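Side-chain contact in basic helix-loop-helix, putative, expressed (Oryza sativa subsp. japonica, PDB 5LW0), which binds ADP-ribose through its macrodomain and is probably involved in recognising or processing ADP-ribosylation during DNA interstrand crosslink repair: residues A64-K69 with I73-V78. Residues are numbered along the deposited sequence; the frame is centred on the assembly and turned at random.
Sequences ADILQK and IRLVLV
Leu67 and Ile73 mark the closest backbone approach, with Leu67 CA 7.7 Å from Ile73 CA, across the short connection between helix 52-69 and strand 74-79. These are the last two elements of a beta-alpha-beta unit in the macrodomain sheet, begun by strand 37-40. No hydrogen bond links the two segments, so the contact rests on four apolar side chains. Ile66 CG2 lies 3.5 Å from Leu75 CD1, tighter than usual van der Waals contact, and the two side chains cross at about a right angle. Ile66 CG1, the other branch, meets Ile73 CD1 at 4.2 Å. Ile73 sets CG1 between its backbone N and carbonyl carbon (chi1 57°), pointing it at the helix, and the extended chi2 (165°) carries CD1 on to Ile66. Helix 208-230 packs on the same residues: Phe223 on Ile66, Phe226 on Ile73 and Leu75. The backbone is tied down separately, since Arg103 donates hydrogen bonds to both Leu67 O and Ile73 O. Leu67 starts off to one side of the strand, but its end comes nearer: chi2 (179°) sends CD1 out anti to CA and leaves CD2 facing the strand. Leu67 CD2 serves two partners, 4.2 Å from Ile73 CG1 and 4.0 Å from Leu75 CD1.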
ATOM      1  N   ALA A  64      12.504   1.270  -6.797  1.00 14.64           N
ATOM      2  CA  ALA A  64      13.942   1.438  -7.070  1.00 16.86           C
ATOM      3  C   ALA A  64      14.437   2.747  -6.449  1.00 16.96           C
ATOM      4  O   ALA A  64      15.495   2.761  -5.778  1.00 18.84           O
ATOM      5  CB  ALA A  64      14.195   1.438  -8.548  1.00 17.97           C
ATOM      6  N   ASP A  65      13.664   3.824  -6.628  1.00 15.19           N
ATOM      7  CA  ASP A  65      14.043   5.140  -6.095  1.00 17.27           C
ATOM      8  C   ASP A  65      14.176   5.127  -4.564  1.00 17.11           C
ATOM      9  O   ASP A  65      15.162   5.625  -4.040  1.00 19.21           O
ATOM     10  CB  ASP A  65      13.076   6.215  -6.544  1.00 18.57           C
ATOM     11  CG  ASP A  65      13.229   6.592  -8.067  1.00 24.67           C
ATOM     12  OD1 ASP A  65      14.210   6.160  -8.698  1.00 28.50           O
ATOM     13  OD2 ASP A  65      12.321   7.287  -8.609  1.00 27.23           O
ATOM     14  N   ILE A  66      13.203   4.551  -3.810  1.00 14.96           N
ATOM     15  CA  ILE A  66      13.295   4.550  -2.389  1.00 15.53           C
ATOM     16  C   ILE A  66      14.458   3.621  -1.874  1.00 15.17           C
ATOM     17  O   ILE A  66      15.108   3.948  -0.868  1.00 17.18           O
ATOM     18  CB  ILE A  66      11.917   4.251  -1.690  1.00 16.53           C
ATOM     19  CG1 ILE A  66      11.970   4.660  -0.220  1.00 17.96           C
ATOM     20  CG2 ILE A  66      11.563   2.799  -1.749  1.00 15.55           C
ATOM     21  CD1 ILE A  66      11.788   6.137  -0.037  1.00 22.82           C
ATOM     22  N   LEU A  67      14.660   2.481  -2.522  1.00 15.18           N
ATOM     23  CA  LEU A  67      15.665   1.532  -2.059  1.00 16.09           C
ATOM     24  C   LEU A  67      17.041   2.083  -2.306  1.00 17.88           C
ATOM     25  O   LEU A  67      17.988   1.713  -1.562  1.00 22.50           O
ATOM     26  CB  LEU A  67      15.533   0.207  -2.777  1.00 16.98           C
ATOM     27  CG  LEU A  67      14.302  -0.619  -2.428  1.00 17.82           C
ATOM     28  CD1 LEU A  67      14.285  -1.929  -3.260  1.00 17.55           C
ATOM     29  CD2 LEU A  67      14.204  -0.878  -0.961  1.00 16.59           C
ATOM     30  N   GLN A  68      17.178   2.962  -3.309  1.00 19.11           N
ATOM     31  CA  GLN A  68      18.473   3.647  -3.555  1.00 22.60           C
ATOM     32  C   GLN A  68      18.829   4.574  -2.386  1.00 23.25           C
ATOM     33  O   GLN A  68      19.993   4.818  -2.151  1.00 26.48           O
ATOM     34  CB  GLN A  68      18.422   4.375  -4.879  1.00 26.78           C
ATOM     35  CG  GLN A  68      19.437   5.482  -5.094  1.00 43.60           C
ATOM     36  CD  GLN A  68      19.006   6.447  -6.221  1.00 57.56           C
ATOM     37  OE1 GLN A  68      18.413   7.522  -5.965  1.00 65.88           O
ATOM     38  NE2 GLN A  68      19.257   6.048  -7.469  1.00 63.04           N
ATOM     39  N   LYS A  69      17.837   5.005  -1.599  1.00 18.95           N
ATOM     40  CA  LYS A  69      18.045   5.987  -0.526  0.70 21.85           C
ATOM     41  C   LYS A  69      18.075   5.404   0.877  1.00 24.48           C
ATOM     42  O   LYS A  69      18.780   5.912   1.797  1.00 22.95           O
ATOM     43  CB  LYS A  69      16.978   7.048  -0.581  0.70 23.96           C
ATOM     44  CG  LYS A  69      17.134   7.947  -1.772  0.70 26.05           C
ATOM     45  CD  LYS A  69      15.791   8.472  -2.216  0.70 25.54           C
ATOM     46  CE  LYS A  69      15.966   9.252  -3.516  0.70 29.52           C
ATOM     47  NZ  LYS A  69      16.212   8.334  -4.695  0.70 27.72           N
ATOM     48  N   ILE A  73      15.317  -1.353   4.852  1.00 21.27           N
ATOM     49  CA  ILE A  73      13.830  -1.497   4.736  1.00 19.94           C
ATOM     50  C   ILE A  73      13.555  -2.573   3.746  1.00 16.91           C
ATOM     51  O   ILE A  73      14.358  -2.859   2.875  1.00 18.18           O
ATOM     52  CB  ILE A  73      13.105  -0.207   4.312  1.00 19.33           C
ATOM     53  CG1 ILE A  73      13.652   0.343   2.968  1.00 20.45           C
ATOM     54  CG2 ILE A  73      13.170   0.820   5.418  1.00 21.00           C
ATOM     55  CD1 ILE A  73      12.754   1.402   2.317  1.00 22.42           C
ATOM     56  N   ARG A  74      12.377  -3.172   3.878  1.00 14.00           N
ATOM     57  CA  ARG A  74      11.944  -4.181   2.952  0.50 14.29           C
ATOM     58  C   ARG A  74      10.524  -3.856   2.517  1.00 13.62           C
ATOM     59  O   ARG A  74       9.699  -3.453   3.329  1.00 14.05           O
ATOM     60  CB  ARG A  74      12.002  -5.572   3.626  0.50 15.28           C
ATOM     61  CG  ARG A  74      11.682  -6.713   2.716  0.50 15.31           C
ATOM     62  CD  ARG A  74      11.969  -8.073   3.432  0.50 15.72           C
ATOM     63  NE  ARG A  74      11.083  -8.285   4.580  0.50 15.05           N
ATOM     64  CZ  ARG A  74      10.926  -9.447   5.191  0.50 14.41           C
ATOM     65  NH1 ARG A  74      11.565 -10.531   4.693  0.50 14.98           N
ATOM     66  NH2 ARG A  74      10.046  -9.555   6.212  0.50 16.01           N
ATOM     67  N   LEU A  75      10.265  -4.019   1.219  1.00 12.56           N
ATOM     68  CA  LEU A  75       8.983  -3.652   0.618  1.00 12.93           C
ATOM     69  C   LEU A  75       8.376  -4.869  -0.047  1.00 13.23           C
ATOM     70  O   LEU A  75       9.033  -5.541  -0.801  1.00 14.63           O
ATOM     71  CB  LEU A  75       9.203  -2.564  -0.439  1.00 14.06           C
ATOM     72  CG  LEU A  75       9.914  -1.298   0.083  1.00 16.46           C
ATOM     73  CD1 LEU A  75      10.246  -0.350  -1.085  1.00 17.43           C
ATOM     74  CD2 LEU A  75       9.061  -0.591   1.069  1.00 15.90           C
ATOM     75  N   VAL A  76       7.112  -5.120   0.213  1.00 12.15           N
ATOM     76  CA  VAL A  76       6.455  -6.340  -0.297  1.00 12.24           C
ATOM     77  C   VAL A  76       5.099  -5.926  -0.962  1.00 11.84           C
ATOM     78  O   VAL A  76       4.237  -5.394  -0.309  1.00 12.59           O
ATOM     79  CB  VAL A  76       6.172  -7.381   0.803  1.00 13.00           C
ATOM     80  CG1 VAL A  76       5.541  -8.614   0.192  1.00 13.84           C
ATOM     81  CG2 VAL A  76       7.416  -7.735   1.548  1.00 14.24           C
ATOM     82  N   LEU A  77       5.000  -6.133  -2.283  1.00 11.29           N
ATOM     83  CA  LEU A  77       3.777  -5.909  -3.018  1.00 12.68           C
ATOM     84  C   LEU A  77       2.889  -7.149  -2.885  1.00 12.75           C
ATOM     85  O   LEU A  77       3.318  -8.256  -3.267  1.00 13.82           O
ATOM     86  CB  LEU A  77       4.063  -5.568  -4.482  1.00 11.61           C
ATOM     87  CG  LEU A  77       2.816  -5.476  -5.410  1.00 12.72           C
ATOM     88  CD1 LEU A  77       1.909  -4.292  -5.040  1.00 13.35           C
ATOM     89  CD2 LEU A  77       3.274  -5.391  -6.822  1.00 12.82           C
ATOM     90  N   VAL A  78       1.678  -6.965  -2.412  1.00 12.48           N
ATOM     91  CA  VAL A  78       0.784  -8.071  -2.195  0.50 13.60           C
ATOM     92  C   VAL A  78      -0.464  -7.960  -3.064  1.00 15.30           C
ATOM     93  O   VAL A  78      -0.977  -6.869  -3.306  1.00 15.71           O
ATOM     94  CB  VAL A  78       0.383  -8.215  -0.720  0.50 14.29           C
ATOM     95  CG1 VAL A  78       1.620  -8.462   0.130  0.50 13.80           C
ATOM     96  CG2 VAL A  78      -0.401  -7.002  -0.237  0.50 14.52           C
TER